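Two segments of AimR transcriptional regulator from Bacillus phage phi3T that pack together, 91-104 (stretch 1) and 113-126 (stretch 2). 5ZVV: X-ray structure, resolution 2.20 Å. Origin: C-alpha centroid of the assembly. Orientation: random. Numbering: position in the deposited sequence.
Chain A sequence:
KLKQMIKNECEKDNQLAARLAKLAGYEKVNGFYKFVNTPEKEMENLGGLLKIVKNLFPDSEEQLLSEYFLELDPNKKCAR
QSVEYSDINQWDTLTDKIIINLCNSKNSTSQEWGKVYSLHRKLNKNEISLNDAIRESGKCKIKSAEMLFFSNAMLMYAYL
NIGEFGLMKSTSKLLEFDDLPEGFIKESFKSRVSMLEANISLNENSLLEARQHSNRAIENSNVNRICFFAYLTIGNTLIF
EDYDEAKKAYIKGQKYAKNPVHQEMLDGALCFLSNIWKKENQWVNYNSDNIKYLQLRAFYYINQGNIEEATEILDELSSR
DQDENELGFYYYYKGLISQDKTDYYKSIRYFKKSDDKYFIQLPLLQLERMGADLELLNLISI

Stretch 1 91-104: WDTLTDKIIINLCN
Stretch 2, residues 113-126: WGKVYSLHRKLNKN

Two helices of AimR pack here as a roughly antiparallel pair, drawn tight at one end by a glycine and held at the other by an arginine bound to two aspartates, a compact example of how a glycine permits close helix spacing while charged residues add salt bridges. Helix 92-103 and helix 113-124 have regular i to i+4 backbone bonding, with phi/psi near -63/-41. Their N-to-C directions differ by 144°, their axes approach to 7.9 Å, and 498 Å² is buried between the stretches, both sides summed.

The register is set where Ile99 CA lies 4.8 Å from Gly114 CA. Such closeness depends on the absent side chain: an ideal CB on Gly114 would point toward the first helix and fall 2.9 Å from Cys103 N, a clash, and 3.1 Å from Leu102 CB. Instead, Leu102 CB rests 3.8 Å from Gly114 CA, and Cys103 SG (chi1 m) lies 3.4 Å from Gly114 C. Leu102 (m, t) also brings CD1 to 4.3 Å from Trp113 CB.

Ile99, buried and pointing toward the partner with chi1 m and chi2 t, is a knob in a hole formed by Gly114, Tyr117, Ser118 and Arg121. Ile99 CG2 is 3.4 Å from Gly114 O, while Ile99 CD1 reaches Tyr117 CB at 3.7 Å and Arg121 CG at 3.6 Å. A branched aliphatic side chain suits this site because its two arms cover backbone and methylene surface together. Tyr117 (chi1 m) starts toward the first helix, but its ring leads away, leaving CB at the contact.

Arg121 returns the knob, sitting among Asp92, Thr95, Asp96 and Ile99. Its m, m, m chi1-chi3 course curls the chain so that the aliphatic part packs against apolar neighbors, with Arg121 CD 4.1 Å from Thr95 CG2, before the guanidinium meets acid. Asp96 (chi1 m) lies at the guanidinium edge: Arg121 NE donates to Asp96 OD1 at 3.0 Å with an angle of 172°, and Arg121 NH2 makes a weak bond to Asp96 OD2 at 3.4 Å. Asp92, one turn earlier and also m, places OD1 over one face, 3.3 Å from Arg121 NH1; this salt bridge rests on charge alone. Beyond the second helix, Lys125, extended after an m chi1, adds a salt bridge and weak hydrogen bond from NZ to Asp96 OD2 at 3.4 Å. The buried arginine thus has its charge answered by both carboxylates.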

# COMPACT_ATOMS: atom_id res chain seq x y z
N TRP A 91 19.25 -3.76 -21.00
CA TRP A 91 20.51 -3.26 -21.56
C TRP A 91 20.69 -1.82 -21.08
O TRP A 91 20.55 -0.85 -21.83
CB TRP A 91 20.49 -3.37 -23.08
CG TRP A 91 20.30 -4.76 -23.59
CD1 TRP A 91 20.49 -5.92 -22.90
CD2 TRP A 91 19.88 -5.14 -24.91
NE1 TRP A 91 20.22 -7.00 -23.71
CE2 TRP A 91 19.84 -6.55 -24.95
CE3 TRP A 91 19.53 -4.42 -26.06
CZ2 TRP A 91 19.47 -7.25 -26.09
CZ3 TRP A 91 19.17 -5.13 -27.20
CH2 TRP A 91 19.14 -6.53 -27.20
N ASP A 92 21.05 -1.70 -19.80
CA ASP A 92 20.96 -0.42 -19.09
C ASP A 92 21.84 0.65 -19.72
O ASP A 92 21.43 1.81 -19.84
CB ASP A 92 21.32 -0.60 -17.62
CG ASP A 92 20.31 -1.44 -16.87
OD1 ASP A 92 19.13 -1.47 -17.29
OD2 ASP A 92 20.69 -2.07 -15.86
N THR A 93 23.07 0.29 -20.10
CA THR A 93 23.98 1.26 -20.71
C THR A 93 23.40 1.81 -22.00
O THR A 93 23.26 3.03 -22.19
CB THR A 93 25.34 0.60 -20.96
OG1 THR A 93 25.84 0.04 -19.74
CG2 THR A 93 26.35 1.61 -21.49
N LEU A 94 23.04 0.90 -22.92
CA LEU A 94 22.38 1.29 -24.15
C LEU A 94 21.10 2.07 -23.87
O LEU A 94 20.83 3.09 -24.50
CB LEU A 94 22.08 0.05 -24.99
CG LEU A 94 21.36 0.25 -26.32
CD1 LEU A 94 22.20 1.11 -27.25
CD2 LEU A 94 21.05 -1.08 -26.97
N THR A 95 20.30 1.60 -22.90
CA THR A 95 19.04 2.26 -22.59
C THR A 95 19.26 3.72 -22.20
O THR A 95 18.53 4.61 -22.66
CB THR A 95 18.32 1.53 -21.46
OG1 THR A 95 18.00 0.19 -21.87
CG2 THR A 95 17.03 2.25 -21.08
N ASP A 96 20.28 3.99 -21.38
CA ASP A 96 20.52 5.36 -20.94
C ASP A 96 21.06 6.22 -22.07
O ASP A 96 20.69 7.40 -22.19
CB ASP A 96 21.47 5.36 -19.74
CG ASP A 96 20.85 4.72 -18.51
OD1 ASP A 96 19.61 4.71 -18.41
OD2 ASP A 96 21.61 4.24 -17.64
N LYS A 97 21.91 5.66 -22.93
CA LYS A 97 22.36 6.40 -24.10
C LYS A 97 21.17 6.79 -24.99
O LYS A 97 21.05 7.95 -25.41
CB LYS A 97 23.38 5.58 -24.89
CG LYS A 97 24.69 5.38 -24.15
CD LYS A 97 25.64 4.48 -24.94
CE LYS A 97 26.90 4.18 -24.14
NZ LYS A 97 27.80 3.23 -24.84
N ILE A 98 20.28 5.84 -25.26
CA ILE A 98 19.11 6.12 -26.08
C ILE A 98 18.20 7.14 -25.40
O ILE A 98 17.61 8.00 -26.07
CB ILE A 98 18.34 4.82 -26.40
CG1 ILE A 98 19.24 3.84 -27.17
CG2 ILE A 98 17.08 5.12 -27.20
CD1 ILE A 98 18.56 2.54 -27.51
N ILE A 99 18.08 7.08 -24.08
CA ILE A 99 17.27 8.06 -23.36
C ILE A 99 17.84 9.46 -23.55
O ILE A 99 17.10 10.43 -23.74
CB ILE A 99 17.17 7.69 -21.87
CG1 ILE A 99 16.27 6.47 -21.68
CG2 ILE A 99 16.62 8.86 -21.06
CD1 ILE A 99 16.12 6.04 -20.24
N ILE A 100 19.17 9.58 -23.51
CA ILE A 100 19.80 10.88 -23.77
C ILE A 100 19.48 11.35 -25.18
O ILE A 100 19.11 12.52 -25.40
CB ILE A 100 21.32 10.80 -23.53
CG1 ILE A 100 21.60 10.64 -22.03
CG2 ILE A 100 22.02 12.03 -24.09
CD1 ILE A 100 23.05 10.31 -21.71
N ASN A 101 19.61 10.46 -26.17
CA ASN A 101 19.30 10.85 -27.55
C ASN A 101 17.85 11.28 -27.71
O ASN A 101 17.55 12.24 -28.44
CB ASN A 101 19.63 9.71 -28.51
CG ASN A 101 21.12 9.46 -28.65
OD1 ASN A 101 21.93 10.30 -28.27
ND2 ASN A 101 21.47 8.31 -29.20
N LEU A 102 16.93 10.59 -27.03
CA LEU A 102 15.51 10.93 -27.14
C LEU A 102 15.21 12.26 -26.45
O LEU A 102 14.36 13.03 -26.92
CB LEU A 102 14.65 9.82 -26.54
CG LEU A 102 14.63 8.50 -27.32
CD1 LEU A 102 13.82 7.46 -26.57
CD2 LEU A 102 14.07 8.73 -28.71
N CYS A 103 15.88 12.54 -25.33
CA CYS A 103 15.67 13.81 -24.64
C CYS A 103 16.22 14.97 -25.45
O CYS A 103 15.59 16.03 -25.53
CB CYS A 103 16.29 13.77 -23.25
SG CYS A 103 15.36 12.80 -22.03
N ASN A 104 17.39 14.80 -26.07
CA ASN A 104 17.99 15.86 -26.88
C ASN A 104 17.31 16.01 -28.24
O ASN A 104 17.71 16.90 -29.01
CB ASN A 104 19.48 15.59 -27.08
CG ASN A 104 20.26 15.65 -25.78
OD1 ASN A 104 19.80 16.23 -24.80
ND2 ASN A 104 21.44 15.06 -25.77
N TRP A 113 8.98 10.45 -24.55
CA TRP A 113 9.47 9.11 -24.27
C TRP A 113 10.77 9.15 -23.47
O TRP A 113 10.95 8.38 -22.52
CB TRP A 113 9.69 8.35 -25.58
CG TRP A 113 8.45 7.77 -26.17
CD1 TRP A 113 7.34 8.46 -26.60
CD2 TRP A 113 8.19 6.39 -26.43
NE1 TRP A 113 6.41 7.58 -27.09
CE2 TRP A 113 6.90 6.31 -27.00
CE3 TRP A 113 8.91 5.21 -26.23
CZ2 TRP A 113 6.33 5.09 -27.38
CZ3 TRP A 113 8.34 4.00 -26.60
CH2 TRP A 113 7.06 3.95 -27.17
N GLY A 114 11.68 10.04 -23.85
CA GLY A 114 12.95 10.13 -23.15
C GLY A 114 12.78 10.54 -21.70
O GLY A 114 13.48 10.04 -20.82
N LYS A 115 11.84 11.45 -21.43
CA LYS A 115 11.63 11.90 -20.06
C LYS A 115 10.95 10.83 -19.22
O LYS A 115 11.31 10.63 -18.06
CB LYS A 115 10.81 13.20 -20.06
CG LYS A 115 11.61 14.41 -20.52
CD LYS A 115 10.75 15.41 -21.27
CE LYS A 115 9.71 16.06 -20.38
NZ LYS A 115 8.86 17.02 -21.14
N VAL A 116 9.98 10.11 -19.80
CA VAL A 116 9.29 9.07 -19.06
C VAL A 116 10.24 7.91 -18.75
O VAL A 116 10.30 7.42 -17.62
CB VAL A 116 8.04 8.59 -19.81
CG1 VAL A 116 7.41 7.40 -19.11
CG2 VAL A 116 7.04 9.73 -19.93
N TYR A 117 11.01 7.47 -19.76
CA TYR A 117 11.97 6.40 -19.51
C TYR A 117 13.10 6.86 -18.60
O TYR A 117 13.66 6.05 -17.86
CB TYR A 117 12.52 5.86 -20.83
CG TYR A 117 11.61 4.84 -21.47
CD1 TYR A 117 10.51 5.22 -22.22
CD2 TYR A 117 11.84 3.48 -21.30
CE1 TYR A 117 9.67 4.28 -22.80
CE2 TYR A 117 11.01 2.53 -21.87
CZ TYR A 117 9.93 2.94 -22.62
OH TYR A 117 9.11 2.00 -23.18
N SER A 118 13.44 8.15 -18.65
CA SER A 118 14.41 8.68 -17.70
C SER A 118 13.89 8.57 -16.27
O SER A 118 14.63 8.17 -15.37
CB SER A 118 14.74 10.14 -18.05
OG SER A 118 15.76 10.63 -17.20
N LEU A 119 12.61 8.92 -16.06
CA LEU A 119 12.01 8.73 -14.74
C LEU A 119 12.00 7.25 -14.35
O LEU A 119 12.31 6.91 -13.20
CB LEU A 119 10.58 9.28 -14.73
CG LEU A 119 10.41 10.79 -14.88
CD1 LEU A 119 8.93 11.15 -14.85
CD2 LEU A 119 11.16 11.53 -13.79
N HIS A 120 11.65 6.38 -15.29
CA HIS A 120 11.67 4.94 -15.05
C HIS A 120 13.04 4.48 -14.55
O HIS A 120 13.15 3.74 -13.57
CB HIS A 120 11.29 4.21 -16.34
CG HIS A 120 11.43 2.72 -16.29
ND1 HIS A 120 10.88 1.96 -15.28
CD2 HIS A 120 12.03 1.86 -17.13
CE1 HIS A 120 11.15 0.69 -15.50
NE2 HIS A 120 11.85 0.60 -16.61
N ARG A 121 14.10 4.95 -15.22
CA ARG A 121 15.45 4.54 -14.86
C ARG A 121 15.88 5.14 -13.53
O ARG A 121 16.57 4.47 -12.75
CB ARG A 121 16.42 4.95 -15.97
CG ARG A 121 16.25 4.12 -17.24
CD ARG A 121 16.70 2.70 -16.99
NE ARG A 121 18.15 2.64 -16.79
CZ ARG A 121 18.76 1.78 -15.98
NH1 ARG A 121 18.05 0.90 -15.28
NH2 ARG A 121 20.08 1.81 -15.86
N LYS A 122 15.49 6.38 -13.25
CA LYS A 122 15.78 6.96 -11.95
C LYS A 122 15.08 6.20 -10.83
O LYS A 122 15.60 6.11 -9.72
CB LYS A 122 15.39 8.44 -11.93
CG LYS A 122 16.29 9.32 -12.77
CD LYS A 122 15.83 10.77 -12.75
CE LYS A 122 16.71 11.65 -13.61
NZ LYS A 122 16.22 13.05 -13.67
N LEU A 123 13.89 5.66 -11.11
CA LEU A 123 13.23 4.80 -10.13
C LEU A 123 13.96 3.48 -9.97
O LEU A 123 14.09 2.97 -8.85
CB LEU A 123 11.77 4.56 -10.54
CG LEU A 123 10.78 5.70 -10.30
CD1 LEU A 123 9.45 5.39 -10.97
CD2 LEU A 123 10.58 5.93 -8.81
N ASN A 124 14.46 2.91 -11.08
CA ASN A 124 15.23 1.67 -10.99
C ASN A 124 16.45 1.84 -10.09
O ASN A 124 16.76 0.96 -9.28
CB ASN A 124 15.67 1.22 -12.39
CG ASN A 124 14.50 0.89 -13.29
OD1 ASN A 124 14.65 0.85 -14.52
ND2 ASN A 124 13.33 0.65 -12.70
N LYS A 125 17.14 2.97 -10.21
CA LYS A 125 18.34 3.25 -9.43
C LYS A 125 18.04 3.88 -8.08
O LYS A 125 18.97 4.19 -7.33
CB LYS A 125 19.28 4.17 -10.21
CG LYS A 125 19.62 3.70 -11.62
CD LYS A 125 20.27 4.83 -12.39
CE LYS A 125 20.61 4.41 -13.81
NZ LYS A 125 21.15 5.57 -14.58
N ASN A 126 16.76 4.09 -7.75
CA ASN A 126 16.35 4.79 -6.53
C ASN A 126 17.00 6.17 -6.43
O ASN A 126 17.45 6.60 -5.36
CB ASN A 126 16.66 3.94 -5.28
CG ASN A 126 15.96 4.46 -4.04
OD1 ASN A 126 15.12 5.37 -4.11
ND2 ASN A 126 16.29 3.89 -2.89